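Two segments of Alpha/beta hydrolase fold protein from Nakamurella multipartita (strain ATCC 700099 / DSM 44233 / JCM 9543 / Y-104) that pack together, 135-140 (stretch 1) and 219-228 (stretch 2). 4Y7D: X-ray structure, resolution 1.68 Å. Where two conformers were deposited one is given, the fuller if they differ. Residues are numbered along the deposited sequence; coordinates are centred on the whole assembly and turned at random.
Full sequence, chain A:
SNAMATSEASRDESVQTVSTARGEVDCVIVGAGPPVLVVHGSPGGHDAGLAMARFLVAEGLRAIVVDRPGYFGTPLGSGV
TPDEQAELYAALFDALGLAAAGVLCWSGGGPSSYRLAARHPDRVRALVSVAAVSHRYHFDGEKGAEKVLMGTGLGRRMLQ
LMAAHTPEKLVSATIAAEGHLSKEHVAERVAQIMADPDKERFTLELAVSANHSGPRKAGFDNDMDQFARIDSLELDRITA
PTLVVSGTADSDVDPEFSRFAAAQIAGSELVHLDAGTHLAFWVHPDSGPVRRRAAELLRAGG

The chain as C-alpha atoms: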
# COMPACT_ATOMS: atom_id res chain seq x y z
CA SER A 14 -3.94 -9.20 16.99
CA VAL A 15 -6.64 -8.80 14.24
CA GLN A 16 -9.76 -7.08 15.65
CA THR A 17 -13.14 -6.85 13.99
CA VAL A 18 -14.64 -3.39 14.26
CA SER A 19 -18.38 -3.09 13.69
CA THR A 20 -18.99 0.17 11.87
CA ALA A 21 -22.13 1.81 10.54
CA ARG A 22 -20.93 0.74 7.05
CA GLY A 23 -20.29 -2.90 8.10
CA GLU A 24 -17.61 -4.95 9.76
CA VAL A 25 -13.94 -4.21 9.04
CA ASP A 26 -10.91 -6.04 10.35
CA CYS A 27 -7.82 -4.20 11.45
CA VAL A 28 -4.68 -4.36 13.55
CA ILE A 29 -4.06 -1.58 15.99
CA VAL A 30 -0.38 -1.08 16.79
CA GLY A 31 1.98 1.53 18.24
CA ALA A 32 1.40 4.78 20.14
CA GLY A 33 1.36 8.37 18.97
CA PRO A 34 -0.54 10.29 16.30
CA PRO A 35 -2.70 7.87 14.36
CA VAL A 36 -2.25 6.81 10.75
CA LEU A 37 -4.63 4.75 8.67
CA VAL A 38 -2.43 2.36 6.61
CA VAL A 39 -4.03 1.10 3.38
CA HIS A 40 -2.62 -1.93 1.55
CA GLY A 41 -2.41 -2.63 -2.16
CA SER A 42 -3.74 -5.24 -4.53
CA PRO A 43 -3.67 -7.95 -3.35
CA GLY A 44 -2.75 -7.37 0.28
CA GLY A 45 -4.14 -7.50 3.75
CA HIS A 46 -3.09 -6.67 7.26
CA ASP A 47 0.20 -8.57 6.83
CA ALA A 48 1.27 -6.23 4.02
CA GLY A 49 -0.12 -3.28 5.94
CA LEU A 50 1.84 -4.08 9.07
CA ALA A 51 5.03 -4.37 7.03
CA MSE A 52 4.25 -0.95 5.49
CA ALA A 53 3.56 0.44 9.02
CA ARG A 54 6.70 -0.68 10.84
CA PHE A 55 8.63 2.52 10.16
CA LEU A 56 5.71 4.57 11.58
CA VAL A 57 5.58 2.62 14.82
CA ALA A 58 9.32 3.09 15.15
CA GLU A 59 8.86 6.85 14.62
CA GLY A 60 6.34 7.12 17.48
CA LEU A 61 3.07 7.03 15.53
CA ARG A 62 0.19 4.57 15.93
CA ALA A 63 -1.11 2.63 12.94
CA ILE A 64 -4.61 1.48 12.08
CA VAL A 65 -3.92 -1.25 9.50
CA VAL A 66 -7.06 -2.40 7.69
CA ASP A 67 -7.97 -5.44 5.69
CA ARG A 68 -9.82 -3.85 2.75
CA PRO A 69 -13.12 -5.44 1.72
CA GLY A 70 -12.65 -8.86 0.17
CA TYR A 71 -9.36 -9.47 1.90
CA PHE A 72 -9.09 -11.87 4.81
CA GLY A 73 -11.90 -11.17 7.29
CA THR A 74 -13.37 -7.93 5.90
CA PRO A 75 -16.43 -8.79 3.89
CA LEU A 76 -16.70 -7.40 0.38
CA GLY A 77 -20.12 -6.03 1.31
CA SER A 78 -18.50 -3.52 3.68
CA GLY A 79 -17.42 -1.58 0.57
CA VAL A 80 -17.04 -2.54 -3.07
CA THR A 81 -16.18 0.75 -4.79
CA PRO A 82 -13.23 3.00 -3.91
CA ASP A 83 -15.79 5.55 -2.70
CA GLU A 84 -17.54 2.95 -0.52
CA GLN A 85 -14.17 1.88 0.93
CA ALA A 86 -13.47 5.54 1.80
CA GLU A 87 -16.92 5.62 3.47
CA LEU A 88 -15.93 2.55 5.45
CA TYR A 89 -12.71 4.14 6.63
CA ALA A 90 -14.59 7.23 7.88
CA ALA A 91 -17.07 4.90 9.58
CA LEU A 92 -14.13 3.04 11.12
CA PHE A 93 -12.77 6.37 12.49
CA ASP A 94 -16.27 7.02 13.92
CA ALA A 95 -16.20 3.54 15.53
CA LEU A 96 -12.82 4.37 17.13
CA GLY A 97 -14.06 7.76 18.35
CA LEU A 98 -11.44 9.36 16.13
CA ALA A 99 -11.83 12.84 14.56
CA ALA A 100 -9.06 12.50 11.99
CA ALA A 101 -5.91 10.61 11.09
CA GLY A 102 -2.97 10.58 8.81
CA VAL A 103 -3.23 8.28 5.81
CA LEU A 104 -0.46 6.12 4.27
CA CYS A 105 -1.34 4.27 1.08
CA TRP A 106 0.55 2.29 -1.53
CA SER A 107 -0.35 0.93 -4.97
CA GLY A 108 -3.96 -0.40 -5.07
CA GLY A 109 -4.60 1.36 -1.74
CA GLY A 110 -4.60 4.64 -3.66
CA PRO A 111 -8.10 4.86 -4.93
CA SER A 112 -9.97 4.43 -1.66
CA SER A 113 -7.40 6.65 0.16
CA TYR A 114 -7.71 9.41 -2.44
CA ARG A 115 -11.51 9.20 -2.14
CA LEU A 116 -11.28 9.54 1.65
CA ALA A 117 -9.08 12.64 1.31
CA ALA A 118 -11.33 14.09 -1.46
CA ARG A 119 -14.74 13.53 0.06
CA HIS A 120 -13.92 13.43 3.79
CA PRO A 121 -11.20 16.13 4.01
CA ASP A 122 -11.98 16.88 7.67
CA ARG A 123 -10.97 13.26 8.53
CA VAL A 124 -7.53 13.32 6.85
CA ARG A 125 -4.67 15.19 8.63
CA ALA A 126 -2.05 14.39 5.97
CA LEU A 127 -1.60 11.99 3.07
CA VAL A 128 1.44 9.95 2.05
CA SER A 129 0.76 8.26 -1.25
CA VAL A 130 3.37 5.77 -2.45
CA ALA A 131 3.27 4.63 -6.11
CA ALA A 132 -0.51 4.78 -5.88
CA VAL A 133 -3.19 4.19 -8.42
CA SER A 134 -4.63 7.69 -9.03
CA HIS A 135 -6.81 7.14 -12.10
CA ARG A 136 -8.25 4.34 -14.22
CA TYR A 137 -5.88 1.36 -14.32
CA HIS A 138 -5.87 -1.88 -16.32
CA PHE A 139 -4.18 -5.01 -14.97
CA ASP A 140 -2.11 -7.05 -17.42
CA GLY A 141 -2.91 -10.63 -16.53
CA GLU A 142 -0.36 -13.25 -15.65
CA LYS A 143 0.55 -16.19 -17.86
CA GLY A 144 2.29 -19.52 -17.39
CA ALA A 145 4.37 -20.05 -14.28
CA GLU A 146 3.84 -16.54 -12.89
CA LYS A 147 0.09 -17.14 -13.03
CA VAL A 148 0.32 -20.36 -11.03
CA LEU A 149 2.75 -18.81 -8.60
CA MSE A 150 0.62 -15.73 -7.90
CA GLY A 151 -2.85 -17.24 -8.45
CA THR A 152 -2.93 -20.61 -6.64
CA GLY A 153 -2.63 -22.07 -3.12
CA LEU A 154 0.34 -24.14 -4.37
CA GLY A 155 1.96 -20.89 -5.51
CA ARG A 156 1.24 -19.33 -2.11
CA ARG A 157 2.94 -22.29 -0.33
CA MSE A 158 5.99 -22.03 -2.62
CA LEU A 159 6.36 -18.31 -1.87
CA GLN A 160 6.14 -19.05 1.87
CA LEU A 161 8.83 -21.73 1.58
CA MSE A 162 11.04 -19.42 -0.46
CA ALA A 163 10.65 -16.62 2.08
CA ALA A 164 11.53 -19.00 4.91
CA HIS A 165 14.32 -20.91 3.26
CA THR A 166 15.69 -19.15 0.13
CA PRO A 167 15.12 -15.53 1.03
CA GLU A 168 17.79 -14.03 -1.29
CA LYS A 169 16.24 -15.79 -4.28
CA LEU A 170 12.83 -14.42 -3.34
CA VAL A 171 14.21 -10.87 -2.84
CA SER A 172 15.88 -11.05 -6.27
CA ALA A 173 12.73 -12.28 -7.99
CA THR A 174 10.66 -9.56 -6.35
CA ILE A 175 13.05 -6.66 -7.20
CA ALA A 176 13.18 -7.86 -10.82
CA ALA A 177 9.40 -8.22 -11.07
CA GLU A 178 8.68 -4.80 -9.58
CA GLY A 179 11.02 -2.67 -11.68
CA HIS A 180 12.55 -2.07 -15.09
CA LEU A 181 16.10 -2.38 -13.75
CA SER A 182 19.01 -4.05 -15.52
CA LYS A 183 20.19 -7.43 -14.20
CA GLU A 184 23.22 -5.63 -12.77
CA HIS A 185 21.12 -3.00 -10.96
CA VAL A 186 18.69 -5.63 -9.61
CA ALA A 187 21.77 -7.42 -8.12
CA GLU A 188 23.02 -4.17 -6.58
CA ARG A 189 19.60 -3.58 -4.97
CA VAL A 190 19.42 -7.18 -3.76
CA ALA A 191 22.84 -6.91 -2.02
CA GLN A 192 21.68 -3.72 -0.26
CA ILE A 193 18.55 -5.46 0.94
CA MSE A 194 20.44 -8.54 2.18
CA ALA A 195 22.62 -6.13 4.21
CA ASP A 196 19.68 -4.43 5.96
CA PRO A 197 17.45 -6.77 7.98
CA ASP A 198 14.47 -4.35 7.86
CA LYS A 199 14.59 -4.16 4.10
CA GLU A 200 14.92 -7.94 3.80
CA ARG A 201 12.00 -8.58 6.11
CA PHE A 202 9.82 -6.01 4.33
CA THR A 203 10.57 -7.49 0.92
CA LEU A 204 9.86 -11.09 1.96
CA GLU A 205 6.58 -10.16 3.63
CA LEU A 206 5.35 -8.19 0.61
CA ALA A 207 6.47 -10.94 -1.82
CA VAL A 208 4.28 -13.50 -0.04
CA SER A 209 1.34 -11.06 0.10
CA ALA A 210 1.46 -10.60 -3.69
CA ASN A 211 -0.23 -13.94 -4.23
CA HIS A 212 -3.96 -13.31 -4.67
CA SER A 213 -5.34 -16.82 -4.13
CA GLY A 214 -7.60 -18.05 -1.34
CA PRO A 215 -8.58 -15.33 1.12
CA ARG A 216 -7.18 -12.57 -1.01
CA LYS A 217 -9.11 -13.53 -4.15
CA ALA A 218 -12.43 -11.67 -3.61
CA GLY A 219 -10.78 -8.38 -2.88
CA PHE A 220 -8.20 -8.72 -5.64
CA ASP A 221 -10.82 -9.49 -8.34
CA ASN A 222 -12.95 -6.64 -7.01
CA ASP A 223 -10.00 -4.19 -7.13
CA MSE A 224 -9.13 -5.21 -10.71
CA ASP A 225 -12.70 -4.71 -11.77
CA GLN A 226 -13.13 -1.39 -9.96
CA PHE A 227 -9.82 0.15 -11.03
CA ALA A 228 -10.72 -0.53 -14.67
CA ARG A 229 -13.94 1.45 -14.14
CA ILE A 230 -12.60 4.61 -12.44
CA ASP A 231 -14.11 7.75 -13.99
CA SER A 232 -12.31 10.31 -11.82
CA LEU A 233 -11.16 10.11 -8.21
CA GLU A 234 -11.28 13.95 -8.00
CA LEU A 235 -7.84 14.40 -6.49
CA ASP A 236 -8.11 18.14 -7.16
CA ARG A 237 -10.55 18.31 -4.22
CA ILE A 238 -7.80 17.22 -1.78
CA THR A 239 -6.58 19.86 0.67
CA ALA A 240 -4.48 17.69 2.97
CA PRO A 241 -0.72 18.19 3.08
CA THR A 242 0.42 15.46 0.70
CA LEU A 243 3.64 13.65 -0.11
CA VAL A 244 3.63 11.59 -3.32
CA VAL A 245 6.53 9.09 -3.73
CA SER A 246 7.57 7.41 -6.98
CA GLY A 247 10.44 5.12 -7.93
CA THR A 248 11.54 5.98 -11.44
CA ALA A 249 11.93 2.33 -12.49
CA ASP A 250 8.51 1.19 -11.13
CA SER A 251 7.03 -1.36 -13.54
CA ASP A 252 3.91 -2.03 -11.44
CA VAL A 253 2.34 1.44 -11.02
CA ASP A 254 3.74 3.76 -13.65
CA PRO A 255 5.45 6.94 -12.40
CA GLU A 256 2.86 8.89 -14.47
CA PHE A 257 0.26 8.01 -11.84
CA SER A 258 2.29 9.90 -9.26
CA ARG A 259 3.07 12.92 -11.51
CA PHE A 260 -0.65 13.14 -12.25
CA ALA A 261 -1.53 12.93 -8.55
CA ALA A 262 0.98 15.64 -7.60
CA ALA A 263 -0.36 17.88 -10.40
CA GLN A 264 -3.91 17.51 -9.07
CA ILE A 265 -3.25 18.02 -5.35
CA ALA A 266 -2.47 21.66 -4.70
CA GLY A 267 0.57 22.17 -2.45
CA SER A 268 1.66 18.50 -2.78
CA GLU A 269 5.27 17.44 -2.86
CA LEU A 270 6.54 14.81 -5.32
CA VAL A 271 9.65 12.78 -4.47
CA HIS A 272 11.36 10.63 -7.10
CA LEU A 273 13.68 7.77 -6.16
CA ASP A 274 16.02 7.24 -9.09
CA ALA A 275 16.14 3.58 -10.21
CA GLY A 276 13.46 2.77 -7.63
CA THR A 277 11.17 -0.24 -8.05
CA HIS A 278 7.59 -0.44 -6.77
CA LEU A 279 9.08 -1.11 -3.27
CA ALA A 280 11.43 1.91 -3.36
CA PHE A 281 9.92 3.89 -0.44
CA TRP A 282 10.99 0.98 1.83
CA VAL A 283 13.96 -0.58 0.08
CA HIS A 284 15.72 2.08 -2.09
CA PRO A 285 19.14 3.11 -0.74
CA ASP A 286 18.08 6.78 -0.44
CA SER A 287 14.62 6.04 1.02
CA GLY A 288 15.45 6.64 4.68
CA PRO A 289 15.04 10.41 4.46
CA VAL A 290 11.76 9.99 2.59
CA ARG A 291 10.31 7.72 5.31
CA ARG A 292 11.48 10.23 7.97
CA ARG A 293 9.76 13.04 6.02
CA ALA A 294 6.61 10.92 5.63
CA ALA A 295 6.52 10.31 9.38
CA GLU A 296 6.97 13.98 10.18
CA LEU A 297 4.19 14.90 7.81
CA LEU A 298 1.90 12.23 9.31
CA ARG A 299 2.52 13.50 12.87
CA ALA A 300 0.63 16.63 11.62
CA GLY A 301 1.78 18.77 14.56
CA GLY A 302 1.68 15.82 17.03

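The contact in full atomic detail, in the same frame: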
# COMPACT_ATOMS: atom_id res chain seq x y z
N HIS A 135 -5.83 7.02 -11.05
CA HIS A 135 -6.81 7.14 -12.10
C HIS A 135 -7.05 5.76 -12.67
O HIS A 135 -6.55 4.79 -12.13
CB HIS A 135 -6.44 8.19 -13.17
CG HIS A 135 -5.19 7.89 -13.97
ND1 HIS A 135 -5.09 6.83 -14.85
CD2 HIS A 135 -4.00 8.56 -14.06
CE1 HIS A 135 -3.90 6.86 -15.44
NE2 HIS A 135 -3.21 7.88 -14.95
N ARG A 136 -7.93 5.63 -13.67
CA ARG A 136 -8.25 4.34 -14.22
C ARG A 136 -6.97 3.53 -14.52
O ARG A 136 -6.00 4.05 -15.08
CB ARG A 136 -9.07 4.45 -15.50
CG ARG A 136 -9.58 3.12 -16.03
CD ARG A 136 -10.58 3.30 -17.18
NE ARG A 136 -11.84 3.86 -16.69
CZ ARG A 136 -12.98 3.84 -17.42
NH1 ARG A 136 -13.01 3.33 -18.63
NH2 ARG A 136 -14.12 4.32 -16.91
N TYR A 137 -7.03 2.25 -14.19
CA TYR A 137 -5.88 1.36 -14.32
C TYR A 137 -6.33 0.02 -14.81
O TYR A 137 -7.34 -0.51 -14.33
CB TYR A 137 -5.16 1.18 -13.00
CG TYR A 137 -4.26 -0.05 -12.95
CD1 TYR A 137 -2.92 0.01 -13.31
CD2 TYR A 137 -4.77 -1.28 -12.54
CE1 TYR A 137 -2.09 -1.12 -13.28
CE2 TYR A 137 -3.96 -2.42 -12.51
CZ TYR A 137 -2.63 -2.33 -12.85
OH TYR A 137 -1.86 -3.47 -12.81
N HIS A 138 -5.59 -0.53 -15.78
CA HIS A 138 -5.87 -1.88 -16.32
C HIS A 138 -4.73 -2.87 -16.02
O HIS A 138 -3.56 -2.60 -16.30
CB HIS A 138 -6.06 -1.78 -17.80
CG HIS A 138 -7.30 -1.05 -18.16
ND1 HIS A 138 -8.55 -1.61 -18.02
CD2 HIS A 138 -7.49 0.22 -18.59
CE1 HIS A 138 -9.45 -0.73 -18.42
NE2 HIS A 138 -8.84 0.39 -18.74
N PHE A 139 -5.09 -3.93 -15.34
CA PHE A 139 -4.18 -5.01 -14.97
C PHE A 139 -3.83 -5.82 -16.21
O PHE A 139 -4.71 -6.20 -16.95
CB PHE A 139 -4.89 -5.88 -13.92
CG PHE A 139 -4.20 -7.18 -13.55
CD1 PHE A 139 -2.89 -7.19 -13.10
CD2 PHE A 139 -4.92 -8.40 -13.57
CE1 PHE A 139 -2.29 -8.39 -12.71
CE2 PHE A 139 -4.33 -9.59 -13.18
CZ PHE A 139 -3.01 -9.57 -12.75
N ASP A 140 -2.54 -6.05 -16.44
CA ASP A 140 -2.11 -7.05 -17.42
C ASP A 140 -2.08 -8.39 -16.69
O ASP A 140 -1.41 -8.53 -15.64
CB ASP A 140 -0.76 -6.70 -18.11
CG ASP A 140 0.21 -5.92 -17.21
OD1 ASP A 140 0.40 -6.31 -16.04
OD2 ASP A 140 0.78 -4.93 -17.70
N GLY A 219 -11.17 -9.78 -2.90
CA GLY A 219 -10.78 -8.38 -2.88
C GLY A 219 -9.91 -8.02 -4.07
O GLY A 219 -10.02 -6.92 -4.62
N PHE A 220 -9.07 -8.97 -4.49
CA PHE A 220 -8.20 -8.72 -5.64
C PHE A 220 -9.03 -8.59 -6.92
O PHE A 220 -8.86 -7.64 -7.68
CB PHE A 220 -7.18 -9.84 -5.79
CG PHE A 220 -6.32 -9.68 -7.02
CD1 PHE A 220 -5.37 -8.69 -7.05
CD2 PHE A 220 -6.55 -10.44 -8.16
CE1 PHE A 220 -4.60 -8.47 -8.18
CE2 PHE A 220 -5.76 -10.26 -9.31
CZ PHE A 220 -4.77 -9.28 -9.30
N ASP A 221 -9.94 -9.53 -7.16
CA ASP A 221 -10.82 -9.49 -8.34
C ASP A 221 -11.69 -8.22 -8.34
O ASP A 221 -11.86 -7.53 -9.34
CB ASP A 221 -11.74 -10.71 -8.34
CG ASP A 221 -11.02 -11.99 -8.72
OD1 ASP A 221 -9.87 -11.91 -9.20
OD2 ASP A 221 -11.61 -13.08 -8.58
N ASN A 222 -12.18 -7.86 -7.15
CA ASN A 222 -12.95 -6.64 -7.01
C ASN A 222 -12.11 -5.39 -7.36
O ASN A 222 -12.54 -4.49 -8.08
CB ASN A 222 -13.46 -6.49 -5.57
CG ASN A 222 -14.28 -5.24 -5.42
OD1 ASN A 222 -15.27 -5.08 -6.12
ND2 ASN A 222 -13.89 -4.34 -4.56
N ASP A 223 -10.89 -5.34 -6.85
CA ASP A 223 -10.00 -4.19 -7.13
C ASP A 223 -9.72 -4.11 -8.64
O ASP A 223 -9.76 -3.03 -9.25
CB ASP A 223 -8.66 -4.32 -6.40
CG ASP A 223 -8.73 -4.09 -4.91
OD1 ASP A 223 -9.74 -3.60 -4.37
OD2 ASP A 223 -7.70 -4.43 -4.25
N MSE A 224 -9.45 -5.24 -9.25
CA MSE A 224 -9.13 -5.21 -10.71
C MSE A 224 -10.33 -4.71 -11.48
O MSE A 224 -10.21 -3.95 -12.45
CB MSE A 224 -8.63 -6.58 -11.21
CG MSE A 224 -7.31 -6.95 -10.53
SE MSE A 224 -5.72 -5.78 -10.74
CE MSE A 224 -5.74 -4.73 -9.09
N ASP A 225 -11.52 -5.15 -11.09
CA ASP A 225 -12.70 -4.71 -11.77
C ASP A 225 -12.98 -3.21 -11.53
O ASP A 225 -13.29 -2.45 -12.48
CB ASP A 225 -13.90 -5.54 -11.32
CG ASP A 225 -15.17 -5.01 -11.85
OD1 ASP A 225 -15.26 -4.82 -13.06
OD2 ASP A 225 -16.10 -4.78 -11.08
N GLN A 226 -12.83 -2.76 -10.28
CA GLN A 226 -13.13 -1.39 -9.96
C GLN A 226 -12.12 -0.43 -10.56
O GLN A 226 -12.48 0.64 -11.01
CB GLN A 226 -13.15 -1.20 -8.44
CG GLN A 226 -14.38 -1.81 -7.76
CD GLN A 226 -15.65 -1.17 -8.25
OE1 GLN A 226 -15.72 0.03 -8.35
NE2 GLN A 226 -16.61 -1.96 -8.62
N PHE A 227 -10.83 -0.79 -10.53
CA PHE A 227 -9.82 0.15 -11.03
C PHE A 227 -9.97 0.37 -12.52
O PHE A 227 -9.67 1.46 -13.02
CB PHE A 227 -8.39 -0.30 -10.73
CG PHE A 227 -8.06 -0.47 -9.26
CD1 PHE A 227 -8.93 -0.06 -8.28
CD2 PHE A 227 -6.88 -1.03 -8.90
CE1 PHE A 227 -8.61 -0.22 -6.94
CE2 PHE A 227 -6.56 -1.22 -7.57
CZ PHE A 227 -7.44 -0.82 -6.60
N ALA A 228 -10.43 -0.65 -13.26
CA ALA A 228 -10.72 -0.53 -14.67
C ALA A 228 -11.94 0.34 -15.00
O ALA A 228 -12.18 0.68 -16.17
CB ALA A 228 -10.90 -1.93 -15.30
O HOH W 1 -7.86 -3.13 -13.59

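Stretch 2 is already helical at Gly219, and an extended, irregular segment, stretch 1, packs along it. Phe220 is the first residue to reach across. Its CA-to-CB bond points sideways, but the end of its ring comes nearer. Its edge meets the face of Phe139, with Phe220 CZ 3.9 Å from Phe139 CZ. The ring planes are perpendicular and the centroids lie 5.5 Å apart, so this is an edge-to-face aromatic pair.

Asp221, Asn222 and Asp223 make no contact with stretch 1. One turn after Phe220, the CA-to-CB bond of Met224, a selenomethionine, points toward stretch 1. Its SE atom lies 3.3 Å from Phe139 CB and 4.1 Å from the centroid of the Phe139 ring, which it approaches obliquely. The same SE lies 4.2 Å from Tyr137 CE2, at the edge of that ring. Met224 thus touches Tyr137 and Phe139. Its backbone is linked through water 1, whose O donates to Met224 O (2.7 Å) and to Tyr137 O (2.8 Å). The water also accepts a weak hydrogen bond from Phe139 N.

Asp225 and Gln226 point away. Phe227 supplies the one direct hydrogen bond of the contact: Tyr137 N donates to Phe227 O over 3.0 Å, at a nearly straight 170°. This carbonyl also receives a CA-H...O contact from Arg136, with CA to O at 3.4 Å. Phe227 CB packs at the edge of the Tyr137 ring, 4.2 Å from Tyr137 CD2, while the end of the Phe227 side chain leads away.

Ala228 has the largest covered area in the contact. Its CA lies 3.4 Å from Tyr137 O in a second CA-H...O contact. Its CB sits 3.6 Å from His138 ND1. Ala228 O lies over one face of the Arg136 guanidinium, 3.2 Å from Arg136 NE, but the angle is too poor for a hydrogen bond.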